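AMP-dependent synthetase and ligase (Xenorhabdus doucetiae, PDB 6QSR) forms a dehydratase heterocomplex with a FabA/FabZ-like partner that serves the biosynthesis of aryl polyene pigments by a type II polyketide synthase. Local coordinates at residues T25-F29 with V42-W47; L56-W60 with N85-H91. One frame throughout, in Å; residues are numbered along the deposited sequence.

Overall arrangement
Both contacts tie loops of a hot-dog fold, in which an antiparallel sheet wraps round helix 41-56, and they lie on opposite sides of the chain's centre, their own centres about 23 Å apart. Interaction 1 packs the loop preceding the helix against its first turns; it is fully buried and borders the partner subunit. Interaction 2 joins the end of the same helix and the following turn to the tip of hairpin 79-99, buried at one end and exposed at the other. Tryptophans and a bridging water mark both, but interaction 1 has an alanine CH-pi contact, an oblique tryptophan pair and a bond to the partner chain, whereas interaction 2 adds edge-to-face aromatic packing.

Interaction 1: residues T25-F29 with V42-W47; sequences TLDWF and VAQIDW
Leu26 opens the contact by bringing its CD2 to the edge of the Trp47 indole, near the ring plane and 4.0 Å from CZ2. CG lies anti to the backbone N (chi1 -176°), which carries the branch toward the helix. Two residues on, in the short 3-10 segment, Trp28 spreads its indole over the helix so that Ala43 CB sits beneath the six-membered ring, 3.5 Å from its centroid and 17° off the normal, a CH-pi contact. At the far rim of the ring Trp28 CZ3 meets Val42 CG1 at 3.8 Å, while the carboxylate of Asp46 stands at the edge beside CZ2. The five-membered rings of Trp28 and Trp47 meet obliquely, their planes 78° apart, and bring the two NE1 atoms within 3.7 Å. A water lies at the edge of both rings: it donates to Asp46 OD2 at 2.6 Å and accepts weak bonds from both indoles. Each NE1 also donates to Met1 O. The carboxylate is held through OD2 by the water and a salt bridge to Lys2, and through OD1 by Trp77 of the partner FabA/FabZ-like chain, which fixes its rotation. The loop before the central hot-dog helix thus packs on that helix's first turns beside the dehydratase interface, an apolar contact flanked by a polar cluster at the indole N-H edges.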
loop_
_atom_site.group_PDB
_atom_site.type_symbol
_atom_site.label_atom_id
_atom_site.label_comp_id
_atom_site.label_asym_id
_atom_site.label_seq_id
_atom_site.Cartn_x
_atom_site.Cartn_y
_atom_site.Cartn_z
ATOM N N THR A 25 -17.720 -5.823 -4.422
ATOM C CA THR A 25 -18.022 -4.403 -4.619
ATOM C C THR A 25 -17.204 -3.465 -3.728
ATOM O O THR A 25 -17.348 -2.247 -3.824
ATOM C CB THR A 25 -19.520 -4.119 -4.408
ATOM O OG1 THR A 25 -19.887 -4.423 -3.056
ATOM C CG2 THR A 25 -20.349 -4.950 -5.369
ATOM N N LEU A 26 -16.361 -4.030 -2.866
ATOM C CA LEU A 26 -15.410 -3.251 -2.066
ATOM C C LEU A 26 -14.557 -2.366 -2.985
ATOM O O LEU A 26 -13.942 -2.857 -3.939
ATOM C CB LEU A 26 -14.528 -4.203 -1.256
ATOM C CG LEU A 26 -13.519 -3.623 -0.265
ATOM C CD1 LEU A 26 -14.251 -2.949 0.887
ATOM C CD2 LEU A 26 -12.609 -4.732 0.246
ATOM N N ASP A 27 -14.540 -1.063 -2.702
ATOM C CA ASP A 27 -13.989 -0.078 -3.651
ATOM C C ASP A 27 -12.471 -0.170 -3.900
ATOM O O ASP A 27 -12.002 0.249 -4.957
ATOM C CB ASP A 27 -14.426 1.369 -3.325
ATOM C CG ASP A 27 -14.355 1.705 -1.847
ATOM O OD1 ASP A 27 -13.785 0.912 -1.067
ATOM O OD2 ASP A 27 -14.888 2.768 -1.464
ATOM N N TRP A 28 -11.726 -0.751 -2.955
ATOM C CA TRP A 28 -10.306 -1.101 -3.146
ATOM C C TRP A 28 -10.012 -1.924 -4.403
ATOM O O TRP A 28 -8.936 -1.801 -4.985
ATOM C CB TRP A 28 -9.787 -1.910 -1.950
ATOM C CG TRP A 28 -9.728 -1.171 -0.660
ATOM C CD1 TRP A 28 -10.556 -1.321 0.412
ATOM C CD2 TRP A 28 -8.775 -0.169 -0.297
ATOM N NE1 TRP A 28 -10.175 -0.474 1.428
ATOM C CE2 TRP A 28 -9.082 0.242 1.019
ATOM C CE3 TRP A 28 -7.686 0.416 -0.954
ATOM C CZ2 TRP A 28 -8.341 1.225 1.690
ATOM C CZ3 TRP A 28 -6.945 1.393 -0.285
ATOM C CH2 TRP A 28 -7.280 1.784 1.021
ATOM N N PHE A 29 -10.947 -2.796 -4.786
ATOM C CA PHE A 29 -10.791 -3.633 -5.979
ATOM C C PHE A 29 -11.031 -2.888 -7.292
ATOM O O PHE A 29 -10.602 -3.366 -8.335
ATOM C CB PHE A 29 -11.737 -4.840 -5.924
ATOM C CG PHE A 29 -11.472 -5.777 -4.783
ATOM C CD1 PHE A 29 -10.249 -6.436 -4.668
ATOM C CD2 PHE A 29 -12.456 -6.036 -3.841
ATOM C CE1 PHE A 29 -10.012 -7.317 -3.624
ATOM C CE2 PHE A 29 -12.219 -6.905 -2.788
ATOM C CZ PHE A 29 -10.998 -7.549 -2.682
ATOM N N VAL A 42 -1.735 -1.838 0.988
ATOM C CA VAL A 42 -2.116 -0.673 1.794
ATOM C C VAL A 42 -3.489 -0.783 2.479
ATOM O O VAL A 42 -3.674 -0.232 3.557
ATOM C CB VAL A 42 -2.021 0.632 0.972
ATOM C CG1 VAL A 42 -3.158 0.756 -0.045
ATOM C CG2 VAL A 42 -1.974 1.851 1.881
ATOM N N ALA A 43 -4.440 -1.477 1.854
ATOM C CA ALA A 43 -5.764 -1.672 2.450
ATOM C C ALA A 43 -5.684 -2.533 3.703
ATOM O O ALA A 43 -6.385 -2.274 4.686
ATOM C CB ALA A 43 -6.726 -2.283 1.444
ATOM N N GLN A 44 -4.803 -3.533 3.661
ATOM C CA GLN A 44 -4.542 -4.412 4.802
ATOM C C GLN A 44 -3.925 -3.633 5.972
ATOM O O GLN A 44 -4.277 -3.866 7.132
ATOM C CB GLN A 44 -3.640 -5.583 4.385
ATOM C CG GLN A 44 -4.266 -6.503 3.331
ATOM C CD GLN A 44 -3.292 -7.549 2.815
ATOM O OE1 GLN A 44 -2.695 -8.291 3.591
ATOM N NE2 GLN A 44 -3.127 -7.614 1.494
ATOM N N ILE A 45 -3.055 -2.685 5.655
ATOM C CA ILE A 45 -2.474 -1.787 6.670
ATOM C C ILE A 45 -3.550 -0.822 7.195
ATOM O O ILE A 45 -3.636 -0.582 8.415
ATOM C CB ILE A 45 -1.242 -1.042 6.125
ATOM C CG1 ILE A 45 -0.124 -2.050 5.823
ATOM C CG2 ILE A 45 -0.722 -0.015 7.129
ATOM C CD1 ILE A 45 0.861 -1.578 4.792
ATOM N N ASP A 46 -4.376 -0.310 6.278
ATOM C CA ASP A 46 -5.451 0.633 6.607
ATOM C C ASP A 46 -6.387 0.073 7.693
ATOM O O ASP A 46 -6.671 0.756 8.666
ATOM C CB ASP A 46 -6.222 1.037 5.337
ATOM C CG ASP A 46 -7.115 2.252 5.544
ATOM O OD1 ASP A 46 -6.589 3.366 5.736
ATOM O OD2 ASP A 46 -8.347 2.103 5.491
ATOM N N TRP A 47 -6.814 -1.185 7.551
ATOM C CA TRP A 47 -7.728 -1.806 8.514
ATOM C C TRP A 47 -7.050 -2.123 9.852
ATOM O O TRP A 47 -7.644 -1.928 10.906
ATOM C CB TRP A 47 -8.367 -3.074 7.929
ATOM C CG TRP A 47 -9.054 -2.847 6.616
ATOM C CD1 TRP A 47 -9.597 -1.676 6.155
ATOM C CD2 TRP A 47 -9.284 -3.824 5.597
ATOM N NE1 TRP A 47 -10.130 -1.863 4.897
ATOM C CE2 TRP A 47 -9.959 -3.174 4.535
ATOM C CE3 TRP A 47 -8.977 -5.186 5.471
ATOM C CZ2 TRP A 47 -10.337 -3.846 3.361
ATOM C CZ3 TRP A 47 -9.350 -5.852 4.294
ATOM C CH2 TRP A 47 -10.017 -5.176 3.260
HETATM O O HOH W 1 -10.445 0.964 4.514
#

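Interaction 2: residues L56-W60 with N85-H91; sequences LAPGW and NWDEKKH
Trp60 and Trp86 meet edge to face: the CZ2 corner of Trp86 points at the middle of the Trp60 indole, 3.7 Å from Trp60 CE2, with the planes of the six-membered rings 68° apart. With CG anti to the backbone N (chi1 168°), the Trp86 ring reaches across to the turn, where Ala57 CB lies over one face of its five-membered ring, 3.6 Å from the centroid, in a CH-pi contact. The opposite face rests on CA of Glu88, so the indole is sandwiched between Ala57 of the other segment and Glu88 of its own. At the root of the Trp86 side chain Leu56 passes alongside, heading the other way, with CD2 against Trp86 CB at 3.9 Å. At the outer end, Trp60 turns the edge of its own six-membered ring toward the face of His91, completing an aromatic cluster. The CG of Glu88 touches Trp60 CZ2 at 4.0 Å, and its extended chain takes OE2 to a water that donates to it at 2.6 Å and accepts from Trp60 NE1 at 2.9 Å.

Behind this shell, backbone turns set the side chains. A type II beta turn from Ala57 to Trp60, with Gly59 at positive phi, brings CB of Ala57 and the Trp60 ring to the same indole. In the hairpin, Glu88 O accepts from both the backbone N and the ND1 of His91, the latter at 3.2 Å and bent (N-H...O 146°), which restrains the imidazole beside Trp60. Leu117 of strand 109-118 packs on Ala57, Trp60 and Trp86, and Gln53 of helix 41-56 donates to Trp60 O. In this plain structural packing, which the other chain does not touch, the exit of the hot-dog helix, just before strand 61-70, closes against the hairpin tip between strands 79-87 and 92-99.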
loop_
_atom_site.group_PDB
_atom_site.type_symbol
_atom_site.label_atom_id
_atom_site.label_comp_id
_atom_site.label_asym_id
_atom_site.label_seq_id
_atom_site.Cartn_x
_atom_site.Cartn_y
_atom_site.Cartn_z
ATOM N N LEU A 56 -7.559 -0.744 20.444
ATOM C CA LEU A 56 -6.322 -1.098 21.166
ATOM C C LEU A 56 -5.544 0.095 21.709
ATOM O O LEU A 56 -5.156 0.100 22.883
ATOM C CB LEU A 56 -5.409 -1.939 20.259
ATOM C CG LEU A 56 -5.462 -3.474 20.350
ATOM C CD1 LEU A 56 -6.862 -4.032 20.555
ATOM C CD2 LEU A 56 -4.826 -4.084 19.108
ATOM N N ALA A 57 -5.303 1.080 20.846
ATOM C CA ALA A 57 -4.445 2.222 21.152
ATOM C C ALA A 57 -5.118 3.542 20.761
ATOM O O ALA A 57 -4.617 4.256 19.891
ATOM C CB ALA A 57 -3.108 2.063 20.441
ATOM N N PRO A 58 -6.249 3.885 21.420
ATOM C CA PRO A 58 -6.917 5.162 21.121
ATOM C C PRO A 58 -6.010 6.348 21.449
ATOM O O PRO A 58 -5.294 6.310 22.452
ATOM C CB PRO A 58 -8.162 5.142 22.027
ATOM C CG PRO A 58 -7.845 4.166 23.111
ATOM C CD PRO A 58 -6.949 3.135 22.483
ATOM N N GLY A 59 -6.003 7.354 20.574
ATOM C CA GLY A 59 -5.140 8.528 20.736
ATOM C C GLY A 59 -3.704 8.380 20.239
ATOM O O GLY A 59 -2.935 9.347 20.291
ATOM N N TRP A 60 -3.331 7.180 19.779
ATOM C CA TRP A 60 -2.015 6.927 19.193
ATOM C C TRP A 60 -2.080 7.090 17.677
ATOM O O TRP A 60 -3.085 6.749 17.041
ATOM C CB TRP A 60 -1.516 5.522 19.536
ATOM C CG TRP A 60 -1.074 5.364 20.964
ATOM C CD1 TRP A 60 -1.874 5.245 22.073
ATOM C CD2 TRP A 60 0.276 5.301 21.434
ATOM N NE1 TRP A 60 -1.099 5.112 23.202
ATOM C CE2 TRP A 60 0.223 5.145 22.839
ATOM C CE3 TRP A 60 1.528 5.357 20.804
ATOM C CZ2 TRP A 60 1.376 5.035 23.623
ATOM C CZ3 TRP A 60 2.682 5.261 21.590
ATOM C CH2 TRP A 60 2.593 5.102 22.983
ATOM N N ASN A 85 -1.874 -7.334 17.905
ATOM C CA ASN A 85 -1.372 -7.206 19.266
ATOM C C ASN A 85 -0.735 -5.826 19.407
ATOM O O ASN A 85 0.076 -5.426 18.563
ATOM C CB ASN A 85 -0.351 -8.307 19.540
ATOM C CG ASN A 85 0.185 -8.278 20.960
ATOM O OD1 ASN A 85 1.040 -7.453 21.308
ATOM N ND2 ASN A 85 -0.300 -9.194 21.784
ATOM N N TRP A 86 -1.124 -5.104 20.459
ATOM C CA TRP A 86 -0.564 -3.793 20.779
ATOM C C TRP A 86 0.302 -3.916 22.028
ATOM O O TRP A 86 -0.187 -4.330 23.084
ATOM C CB TRP A 86 -1.703 -2.788 20.980
ATOM C CG TRP A 86 -1.315 -1.470 21.576
ATOM C CD1 TRP A 86 -1.865 -0.881 22.677
ATOM C CD2 TRP A 86 -0.317 -0.567 21.090
ATOM N NE1 TRP A 86 -1.269 0.338 22.908
ATOM C CE2 TRP A 86 -0.311 0.550 21.953
ATOM C CE3 TRP A 86 0.585 -0.600 20.014
ATOM C CZ2 TRP A 86 0.549 1.635 21.766
ATOM C CZ3 TRP A 86 1.445 0.475 19.831
ATOM C CH2 TRP A 86 1.424 1.576 20.712
ATOM N N ASP A 87 1.585 -3.579 21.892
ATOM C CA ASP A 87 2.531 -3.573 23.007
ATOM C C ASP A 87 2.868 -2.108 23.290
ATOM O O ASP A 87 3.702 -1.503 22.616
ATOM C CB ASP A 87 3.778 -4.394 22.668
ATOM C CG ASP A 87 4.646 -4.681 23.884
ATOM O OD1 ASP A 87 4.702 -3.836 24.795
ATOM O OD2 ASP A 87 5.280 -5.759 23.927
ATOM N N GLU A 88 2.189 -1.542 24.280
ATOM C CA GLU A 88 2.268 -0.112 24.560
ATOM C C GLU A 88 3.668 0.324 24.980
ATOM O O GLU A 88 4.151 1.371 24.542
ATOM C CB GLU A 88 1.245 0.274 25.635
ATOM C CG GLU A 88 1.126 1.778 25.859
ATOM C CD GLU A 88 0.184 2.146 26.995
ATOM O OE1 GLU A 88 -0.158 1.272 27.819
ATOM O OE2 GLU A 88 -0.202 3.324 27.074
ATOM N N LYS A 89 4.313 -0.483 25.817
ATOM C CA LYS A 89 5.665 -0.199 26.285
ATOM C C LYS A 89 6.702 -0.201 25.149
ATOM O O LYS A 89 7.654 0.581 25.187
ATOM C CB LYS A 89 6.059 -1.161 27.417
ATOM C CG LYS A 89 5.190 -0.983 28.667
ATOM C CD LYS A 89 5.472 -2.004 29.770
ATOM C CE LYS A 89 6.241 -1.412 30.945
ATOM N NZ LYS A 89 5.535 -0.284 31.629
ATOM N N LYS A 90 6.484 -1.037 24.129
ATOM C CA LYS A 90 7.359 -1.097 22.943
ATOM C C LYS A 90 6.947 -0.121 21.816
ATOM O O LYS A 90 7.660 -0.007 20.812
ATOM C CB LYS A 90 7.381 -2.523 22.377
ATOM C CG LYS A 90 8.192 -3.536 23.165
ATOM C CD LYS A 90 8.192 -4.876 22.434
ATOM C CE LYS A 90 9.262 -5.825 22.946
ATOM N NZ LYS A 90 9.059 -6.195 24.373
ATOM N N HIS A 91 5.813 0.565 21.981
ATOM C CA HIS A 91 5.185 1.393 20.930
ATOM C C HIS A 91 4.834 0.559 19.684
ATOM O O HIS A 91 4.743 1.104 18.581
ATOM C CB HIS A 91 6.083 2.577 20.519
ATOM C CG HIS A 91 6.524 3.446 21.656
ATOM N ND1 HIS A 91 6.347 3.104 22.980
ATOM C CD2 HIS A 91 7.166 4.637 21.663
ATOM C CE1 HIS A 91 6.846 4.052 23.751
ATOM N NE2 HIS A 91 7.350 4.996 22.979
HETATM O O HOH W 2 -1.976 4.846 25.962
#